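Local atomic coordinates of prolyl-ACP dehydrogenase (Oscillatoria sp., PDB entry 4IRN), a protein that oxidises a prolyl group carried on an acyl carrier protein in anatoxin-a biosynthesis, using FAD as cofactor. Residues S81-G95 against E141-R153. Sequence-based numbering, arbitrary orientation.
Sequences SEFGVHGWPIPARYG and EEQKEKYLPLLCR
Tyr94 lies along helix 141-153, where the loop that follows helix 74-83 packs against the last helix of the all-helical N-terminal domain of this acyl-CoA dehydrogenase fold. With CG beside the backbone N and anti to the carbonyl carbon (chi1 -53°), the phenol runs back toward the start of the helix. Leu148 covers one ring face in a CH-pi contact, its CD1 4.1 Å from the ring centroid and offset toward the rim, while its CB packs on Tyr94 CB. The Lys144 side chain slants past the phenol, its CB near CE1 and CZ, and then bends at chi3 so that NZ donates a weak hydrogen bond to Tyr94 OH (3.4 Å). The same NZ forms a salt bridge with Glu141, reaching OE2 from above the carboxylate plane, so the phenol ends beside an ion pair.

Farther along the helix, Cys152 inserts its sulfur among Gly87, Ile90 and Gly95; SG is 4.0 Å from Ile90 CG2. Ile90 and Leu151 also both touch Glu132 of helix 118-138, the neighbouring helix of the domain. Gly84 closes helix 74-83 with a Schellman motif, and near this helix end Ser81 OG makes a weak hydrogen bond to Cys152 O. A water sits at that junction, 2.7 Å from Ser81 O and 2.8 Å from Cys152 O.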
ATOM      1  N   SER A  81     -23.927  32.789   3.859  1.00 21.53           N
ATOM      2  CA  SER A  81     -25.355  32.719   4.204  1.00 21.09           C
ATOM      3  C   SER A  81     -26.182  33.659   3.321  1.00 24.69           C
ATOM      4  O   SER A  81     -27.298  33.297   2.945  1.00 23.82           O
ATOM      5  CB  SER A  81     -25.584  33.033   5.680  1.00 23.77           C
ATOM      6  OG  SER A  81     -26.946  32.824   6.021  1.00 28.52           O
ATOM      7  N   GLU A  82     -25.622  34.857   2.985  1.00 21.15           N
ATOM      8  CA  GLU A  82     -26.231  35.853   2.094  1.00 20.43           C
ATOM      9  C   GLU A  82     -26.339  35.253   0.683  1.00 21.86           C
ATOM     10  O   GLU A  82     -27.342  35.481   0.003  1.00 22.38           O
ATOM     11  CB  GLU A  82     -25.386  37.136   2.041  1.00 22.07           C
ATOM     12  CG  GLU A  82     -25.518  38.051   3.244  1.00 36.41           C
ATOM     13  CD  GLU A  82     -24.367  39.028   3.441  1.00 70.53           C
ATOM     14  OE1 GLU A  82     -23.837  39.555   2.433  1.00 67.50           O
ATOM     15  OE2 GLU A  82     -24.005  39.279   4.614  1.00 68.49           O
ATOM     16  N   PHE A  83     -25.313  34.472   0.261  1.00 15.83           N
ATOM     17  CA  PHE A  83     -25.261  33.805  -1.044  1.00 14.99           C
ATOM     18  C   PHE A  83     -26.292  32.683  -1.105  1.00 19.08           C
ATOM     19  O   PHE A  83     -26.884  32.453  -2.163  1.00 18.29           O
ATOM     20  CB  PHE A  83     -23.844  33.297  -1.359  1.00 16.29           C
ATOM     21  CG  PHE A  83     -23.634  32.869  -2.797  1.00 17.77           C
ATOM     22  CD1 PHE A  83     -23.780  31.539  -3.173  1.00 20.70           C
ATOM     23  CD2 PHE A  83     -23.271  33.795  -3.774  1.00 19.87           C
ATOM     24  CE1 PHE A  83     -23.587  31.144  -4.504  1.00 21.61           C
ATOM     25  CE2 PHE A  83     -23.077  33.397  -5.104  1.00 22.78           C
ATOM     26  CZ  PHE A  83     -23.237  32.074  -5.459  1.00 20.98           C
ATOM     27  N   GLY A  84     -26.515  32.029   0.041  1.00 15.69           N
ATOM     28  CA  GLY A  84     -27.502  30.971   0.205  1.00 15.45           C
ATOM     29  C   GLY A  84     -26.974  29.600   0.558  1.00 19.80           C
ATOM     30  O   GLY A  84     -27.770  28.665   0.626  1.00 21.41           O
ATOM     31  N   VAL A  85     -25.653  29.466   0.809  1.00 14.83           N
ATOM     32  CA  VAL A  85     -24.979  28.188   1.120  1.00 14.33           C
ATOM     33  C   VAL A  85     -25.755  27.337   2.130  1.00 19.32           C
ATOM     34  O   VAL A  85     -26.155  26.212   1.816  1.00 19.83           O
ATOM     35  CB  VAL A  85     -23.478  28.339   1.520  1.00 17.32           C
ATOM     36  CG1 VAL A  85     -22.818  26.975   1.670  1.00 16.98           C
ATOM     37  CG2 VAL A  85     -22.710  29.183   0.509  1.00 16.84           C
ATOM     38  N   HIS A  86     -26.006  27.898   3.320  1.00 15.81           N
ATOM     39  CA  HIS A  86     -26.713  27.237   4.422  1.00 15.63           C
ATOM     40  C   HIS A  86     -28.108  26.742   4.040  1.00 20.68           C
ATOM     41  O   HIS A  86     -28.502  25.661   4.476  1.00 20.79           O
ATOM     42  CB  HIS A  86     -26.789  28.169   5.635  1.00 16.03           C
ATOM     43  CG  HIS A  86     -25.457  28.695   6.075  1.00 19.26           C
ATOM     44  ND1 HIS A  86     -24.710  29.541   5.273  1.00 20.95           N
ATOM     45  CD2 HIS A  86     -24.788  28.494   7.230  1.00 20.79           C
ATOM     46  CE1 HIS A  86     -23.616  29.821   5.960  1.00 20.15           C
ATOM     47  NE2 HIS A  86     -23.612  29.207   7.137  1.00 20.43           N
ATOM     48  N   GLY A  87     -28.809  27.514   3.206  1.00 16.59           N
ATOM     49  CA  GLY A  87     -30.153  27.202   2.742  1.00 15.89           C
ATOM     50  C   GLY A  87     -30.246  26.252   1.563  1.00 20.69           C
ATOM     51  O   GLY A  87     -31.360  25.865   1.196  1.00 20.62           O
ATOM     52  N   TRP A  88     -29.090  25.868   0.949  1.00 16.97           N
ATOM     53  CA  TRP A  88     -29.035  24.977  -0.224  1.00 17.10           C
ATOM     54  C   TRP A  88     -29.916  23.715  -0.143  1.00 21.06           C
ATOM     55  O   TRP A  88     -30.721  23.529  -1.052  1.00 21.06           O
ATOM     56  CB  TRP A  88     -27.590  24.647  -0.663  1.00 16.06           C
ATOM     57  CG  TRP A  88     -26.841  25.751  -1.355  1.00 16.91           C
ATOM     58  CD1 TRP A  88     -27.359  26.902  -1.867  1.00 19.96           C
ATOM     59  CD2 TRP A  88     -25.445  25.761  -1.676  1.00 16.71           C
ATOM     60  NE1 TRP A  88     -26.366  27.649  -2.452  1.00 19.56           N
ATOM     61  CE2 TRP A  88     -25.179  26.969  -2.353  1.00 20.90           C
ATOM     62  CE3 TRP A  88     -24.382  24.868  -1.443  1.00 18.11           C
ATOM     63  CZ2 TRP A  88     -23.894  27.312  -2.801  1.00 20.29           C
ATOM     64  CZ3 TRP A  88     -23.111  25.209  -1.887  1.00 19.60           C
ATOM     65  CH2 TRP A  88     -22.877  26.419  -2.553  1.00 20.29           C
ATOM     66  N   PRO A  89     -29.854  22.862   0.917  1.00 16.94           N
ATOM     67  CA  PRO A  89     -30.749  21.695   0.954  1.00 16.16           C
ATOM     68  C   PRO A  89     -32.087  21.964   1.669  1.00 19.36           C
ATOM     69  O   PRO A  89     -32.902  21.056   1.804  1.00 18.94           O
ATOM     70  CB  PRO A  89     -29.911  20.653   1.701  1.00 17.70           C
ATOM     71  CG  PRO A  89     -28.970  21.436   2.547  1.00 21.95           C
ATOM     72  CD  PRO A  89     -28.961  22.866   2.096  1.00 17.96           C
ATOM     73  N   ILE A  90     -32.295  23.201   2.155  1.00 16.25           N
ATOM     74  CA  ILE A  90     -33.480  23.626   2.918  1.00 16.34           C
ATOM     75  C   ILE A  90     -34.600  24.123   1.992  1.00 21.12           C
ATOM     76  O   ILE A  90     -34.320  24.932   1.096  1.00 20.79           O
ATOM     77  CB  ILE A  90     -33.104  24.707   3.990  1.00 19.34           C
ATOM     78  CG1 ILE A  90     -31.772  24.390   4.739  1.00 19.70           C
ATOM     79  CG2 ILE A  90     -34.253  25.011   4.964  1.00 20.29           C
ATOM     80  CD1 ILE A  90     -31.674  23.034   5.527  1.00 23.06           C
ATOM     81  N   PRO A  91     -35.872  23.682   2.202  1.00 17.28           N
ATOM     82  CA  PRO A  91     -36.965  24.194   1.352  1.00 16.94           C
ATOM     83  C   PRO A  91     -37.178  25.692   1.545  1.00 20.42           C
ATOM     84  O   PRO A  91     -36.944  26.223   2.628  1.00 19.10           O
ATOM     85  CB  PRO A  91     -38.190  23.369   1.759  1.00 18.63           C
ATOM     86  CG  PRO A  91     -37.802  22.603   2.952  1.00 22.76           C
ATOM     87  CD  PRO A  91     -36.355  22.723   3.217  1.00 18.35           C
ATOM     88  N   ALA A  92     -37.578  26.374   0.463  1.00 18.00           N
ATOM     89  CA  ALA A  92     -37.814  27.815   0.400  1.00 17.67           C
ATOM     90  C   ALA A  92     -38.829  28.330   1.436  1.00 22.42           C
ATOM     91  O   ALA A  92     -38.753  29.492   1.819  1.00 22.13           O
ATOM     92  CB  ALA A  92     -38.224  28.213  -1.007  1.00 18.36           C
ATOM     93  N   ARG A  93     -39.727  27.441   1.930  1.00 19.82           N
ATOM     94  CA  ARG A  93     -40.751  27.680   2.958  1.00 20.20           C
ATOM     95  C   ARG A  93     -40.115  28.185   4.269  1.00 27.12           C
ATOM     96  O   ARG A  93     -40.730  28.993   4.977  1.00 26.72           O
ATOM     97  CB  ARG A  93     -41.511  26.359   3.237  1.00 19.33           C
ATOM     98  CG  ARG A  93     -42.688  26.486   4.199  1.00 28.07           C
ATOM     99  CD  ARG A  93     -43.218  25.150   4.650  1.00 33.86           C
ATOM    100  NE  ARG A  93     -44.342  25.307   5.575  1.00 51.52           N
ATOM    101  CZ  ARG A  93     -45.618  25.340   5.204  1.00 76.40           C
ATOM    102  NH1 ARG A  93     -45.946  25.244   3.921  1.00 68.31           N
ATOM    103  NH2 ARG A  93     -46.575  25.473   6.113  1.00 66.95           N
ATOM    104  N   TYR A  94     -38.900  27.651   4.601  1.00 25.06           N
ATOM    105  CA  TYR A  94     -38.111  27.946   5.795  1.00 24.55           C
ATOM    106  C   TYR A  94     -36.956  28.894   5.453  1.00 26.93           C
ATOM    107  O   TYR A  94     -35.947  28.932   6.158  1.00 28.57           O
ATOM    108  CB  TYR A  94     -37.615  26.631   6.449  1.00 26.27           C
ATOM    109  CG  TYR A  94     -38.713  25.620   6.725  1.00 28.55           C
ATOM    110  CD1 TYR A  94     -39.691  25.863   7.686  1.00 30.41           C
ATOM    111  CD2 TYR A  94     -38.753  24.404   6.051  1.00 29.37           C
ATOM    112  CE1 TYR A  94     -40.712  24.944   7.929  1.00 30.81           C
ATOM    113  CE2 TYR A  94     -39.767  23.475   6.292  1.00 30.19           C
ATOM    114  CZ  TYR A  94     -40.746  23.751   7.228  1.00 36.32           C
ATOM    115  OH  TYR A  94     -41.753  22.846   7.459  1.00 39.62           O
ATOM    116  N   GLY A  95     -37.138  29.673   4.386  1.00 20.79           N
ATOM    117  CA  GLY A  95     -36.149  30.632   3.901  1.00 20.10           C
ATOM    118  C   GLY A  95     -34.956  30.032   3.169  1.00 24.33           C
ATOM    119  O   GLY A  95     -33.950  30.707   2.957  1.00 23.63           O
ATOM    120  N   GLU A 141     -43.823  20.904  12.835  1.00 23.82           N
ATOM    121  CA  GLU A 141     -44.050  22.111  12.043  1.00 23.82           C
ATOM    122  C   GLU A 141     -43.663  23.384  12.795  1.00 27.20           C
ATOM    123  O   GLU A 141     -42.984  24.228  12.216  1.00 28.02           O
ATOM    124  CB  GLU A 141     -45.478  22.168  11.477  1.00 25.38           C
ATOM    125  CG  GLU A 141     -45.813  21.033  10.514  1.00 40.72           C
ATOM    126  CD  GLU A 141     -44.869  20.818   9.338  1.00 68.48           C
ATOM    127  OE1 GLU A 141     -44.524  21.815   8.659  1.00 75.09           O
ATOM    128  OE2 GLU A 141     -44.489  19.650   9.085  1.00 55.66           O
ATOM    129  N   GLU A 142     -43.987  23.467  14.092  1.00 22.21           N
ATOM    130  CA  GLU A 142     -43.645  24.610  14.938  1.00 21.65           C
ATOM    131  C   GLU A 142     -42.151  24.714  15.256  1.00 22.90           C
ATOM    132  O   GLU A 142     -41.628  25.820  15.349  1.00 21.78           O
ATOM    133  CB  GLU A 142     -44.474  24.602  16.237  1.00 23.49           C
ATOM    134  CG  GLU A 142     -45.989  24.663  16.058  1.00 40.51           C
ATOM    135  CD  GLU A 142     -46.594  25.843  15.315  1.00 76.74           C
ATOM    136  OE1 GLU A 142     -46.006  26.949  15.325  1.00 77.15           O
ATOM    137  OE2 GLU A 142     -47.664  25.653  14.695  1.00 77.16           O
ATOM    138  N   GLN A 143     -41.472  23.566  15.432  1.00 18.14           N
ATOM    139  CA  GLN A 143     -40.024  23.485  15.683  1.00 16.78           C
ATOM    140  C   GLN A 143     -39.252  23.944  14.452  1.00 19.63           C
ATOM    141  O   GLN A 143     -38.263  24.669  14.580  1.00 18.77           O
ATOM    142  CB  GLN A 143     -39.613  22.051  16.045  1.00 17.71           C
ATOM    143  CG  GLN A 143     -39.935  21.665  17.480  1.00 23.72           C
ATOM    144  CD  GLN A 143     -39.656  20.217  17.781  1.00 28.54           C
ATOM    145  OE1 GLN A 143     -39.769  19.337  16.931  1.00 18.10           O
ATOM    146  NE2 GLN A 143     -39.349  19.934  19.033  1.00 24.47           N
ATOM    147  N   LYS A 144     -39.711  23.521  13.259  1.00 16.45           N
ATOM    148  CA  LYS A 144     -39.121  23.877  11.971  1.00 15.87           C
ATOM    149  C   LYS A 144     -39.349  25.367  11.658  1.00 21.05           C
ATOM    150  O   LYS A 144     -38.398  26.060  11.285  1.00 20.92           O
ATOM    151  CB  LYS A 144     -39.695  22.998  10.855  1.00 17.04           C
ATOM    152  CG  LYS A 144     -39.209  21.555  10.886  1.00 19.38           C
ATOM    153  CD  LYS A 144     -39.599  20.808   9.625  1.00 25.91           C
ATOM    154  CE  LYS A 144     -41.001  20.250   9.672  1.00 33.45           C
ATOM    155  NZ  LYS A 144     -41.371  19.632   8.381  1.00 46.18           N
ATOM    156  N   GLU A 145     -40.597  25.853  11.830  1.00 17.72           N
ATOM    157  CA  GLU A 145     -40.992  27.245  11.592  1.00 17.14           C
ATOM    158  C   GLU A 145     -40.233  28.252  12.442  1.00 18.24           C
ATOM    159  O   GLU A 145     -39.988  29.358  11.981  1.00 17.66           O
ATOM    160  CB  GLU A 145     -42.500  27.424  11.798  1.00 18.48           C
ATOM    161  CG  GLU A 145     -43.360  27.044  10.608  1.00 26.17           C
ATOM    162  CD  GLU A 145     -44.803  26.752  10.954  1.00 52.83           C
ATOM    163  OE1 GLU A 145     -45.241  27.086  12.078  1.00 50.14           O
ATOM    164  OE2 GLU A 145     -45.516  26.198  10.089  1.00 49.71           O
ATOM    165  N   LYS A 146     -39.862  27.873  13.667  1.00 12.86           N
ATOM    166  CA  LYS A 146     -39.106  28.729  14.581  1.00 12.01           C
ATOM    167  C   LYS A 146     -37.602  28.707  14.328  1.00 16.87           C
ATOM    168  O   LYS A 146     -37.001  29.773  14.193  1.00 15.98           O
ATOM    169  CB  LYS A 146     -39.417  28.387  16.049  1.00 13.46           C
ATOM    170  CG  LYS A 146     -38.655  29.232  17.069  1.00 19.87           C
ATOM    171  CD  LYS A 146     -38.925  28.745  18.481  1.00 32.26           C
ATOM    172  CE  LYS A 146     -38.203  29.567  19.511  1.00 41.34           C
ATOM    173  NZ  LYS A 146     -38.496  29.075  20.883  1.00 49.39           N
ATOM    174  N   TYR A 147     -36.985  27.505  14.297  1.00 14.29           N
ATOM    175  CA  TYR A 147     -35.532  27.362  14.197  1.00 13.54           C
ATOM    176  C   TYR A 147     -34.881  27.354  12.814  1.00 18.96           C
ATOM    177  O   TYR A 147     -33.790  27.907  12.669  1.00 17.28           O
ATOM    178  CB  TYR A 147     -35.029  26.209  15.070  1.00 13.40           C
ATOM    179  CG  TYR A 147     -35.263  26.414  16.554  1.00 13.09           C
ATOM    180  CD1 TYR A 147     -34.587  27.410  17.257  1.00 14.47           C
ATOM    181  CD2 TYR A 147     -36.114  25.576  17.265  1.00 13.24           C
ATOM    182  CE1 TYR A 147     -34.777  27.583  18.626  1.00 14.55           C
ATOM    183  CE2 TYR A 147     -36.310  25.737  18.636  1.00 14.28           C
ATOM    184  CZ  TYR A 147     -35.642  26.744  19.314  1.00 21.44           C
ATOM    185  OH  TYR A 147     -35.839  26.905  20.668  1.00 19.19           O
ATOM    186  N   LEU A 148     -35.521  26.747  11.818  1.00 18.24           N
ATOM    187  CA  LEU A 148     -34.957  26.644  10.473  1.00 18.89           C
ATOM    188  C   LEU A 148     -34.741  27.966   9.770  1.00 25.38           C
ATOM    189  O   LEU A 148     -33.652  28.164   9.248  1.00 23.89           O
ATOM    190  CB  LEU A 148     -35.718  25.669   9.576  1.00 18.88           C
ATOM    191  CG  LEU A 148     -35.318  24.205   9.623  1.00 22.88           C
ATOM    192  CD1 LEU A 148     -36.175  23.415   8.650  1.00 22.78           C
ATOM    193  CD2 LEU A 148     -33.842  24.010   9.277  1.00 25.02           C
ATOM    194  N   PRO A 149     -35.709  28.915   9.779  1.00 24.30           N
ATOM    195  CA  PRO A 149     -35.453  30.209   9.130  1.00 23.83           C
ATOM    196  C   PRO A 149     -34.277  30.964   9.757  1.00 26.35           C
ATOM    197  O   PRO A 149     -33.537  31.654   9.050  1.00 24.36           O
ATOM    198  CB  PRO A 149     -36.785  30.947   9.299  1.00 25.47           C
ATOM    199  CG  PRO A 149     -37.793  29.890   9.482  1.00 30.24           C
ATOM    200  CD  PRO A 149     -37.086  28.867  10.310  1.00 26.20           C
ATOM    201  N   LEU A 150     -34.071  30.779  11.070  1.00 23.95           N
ATOM    202  CA  LEU A 150     -32.975  31.408  11.816  1.00 24.50           C
ATOM    203  C   LEU A 150     -31.598  30.897  11.412  1.00 29.21           C
ATOM    204  O   LEU A 150     -30.677  31.698  11.265  1.00 29.43           O
ATOM    205  CB  LEU A 150     -33.161  31.216  13.322  1.00 24.42           C
ATOM    206  CG  LEU A 150     -34.193  32.092  14.002  1.00 29.64           C
ATOM    207  CD1 LEU A 150     -34.460  31.592  15.380  1.00 29.20           C
ATOM    208  CD2 LEU A 150     -33.721  33.543  14.082  1.00 34.62           C
ATOM    209  N   LEU A 151     -31.446  29.572  11.272  1.00 25.41           N
ATOM    210  CA  LEU A 151     -30.178  28.945  10.890  1.00 24.91           C
ATOM    211  C   LEU A 151     -29.835  29.250   9.433  1.00 28.01           C
ATOM    212  O   LEU A 151     -28.686  29.501   9.084  1.00 26.62           O
ATOM    213  CB  LEU A 151     -30.272  27.419  11.097  1.00 24.87           C
ATOM    214  CG  LEU A 151     -30.528  26.909  12.515  1.00 29.05           C
ATOM    215  CD1 LEU A 151     -30.654  25.403  12.534  1.00 29.41           C
ATOM    216  CD2 LEU A 151     -29.438  27.355  13.472  1.00 30.65           C
ATOM    217  N   CYS A 152     -30.853  29.221   8.613  1.00 22.71           N
ATOM    218  CA  CYS A 152     -30.902  29.449   7.196  1.00 22.40           C
ATOM    219  C   CYS A 152     -30.515  30.891   6.830  1.00 26.68           C
ATOM    220  O   CYS A 152     -29.681  31.093   5.933  1.00 25.94           O
ATOM    221  CB  CYS A 152     -32.327  29.132   6.754  1.00 23.13           C
ATOM    222  SG  CYS A 152     -32.475  28.646   5.044  1.00 27.56           S
ATOM    223  N   ARG A 153     -31.201  31.895   7.474  1.00 25.51           N
ATOM    224  CA  ARG A 153     -31.069  33.322   7.127  1.00 25.16           C
ATOM    225  C   ARG A 153     -30.859  34.326   8.286  1.00 28.90           C
ATOM    226  O   ARG A 153     -30.535  35.480   8.033  1.00 28.66           O
ATOM    227  CB  ARG A 153     -32.294  33.761   6.286  1.00 19.97           C
ATOM    228  CG  ARG A 153     -32.710  32.780   5.208  1.00 17.71           C
ATOM    229  CD  ARG A 153     -33.032  33.394   3.865  1.00 15.01           C
ATOM    230  NE  ARG A 153     -31.852  33.910   3.163  1.00 24.40           N
ATOM    231  CZ  ARG A 153     -31.798  34.141   1.854  1.00 39.76           C
ATOM    232  NH1 ARG A 153     -32.839  33.877   1.082  1.00 29.69           N
ATOM    233  NH2 ARG A 153     -30.693  34.620   1.307  1.00 33.11           N
TER
HETATM  234  O   HOH W   1     -28.467  30.958   3.438  1.00 14.07           O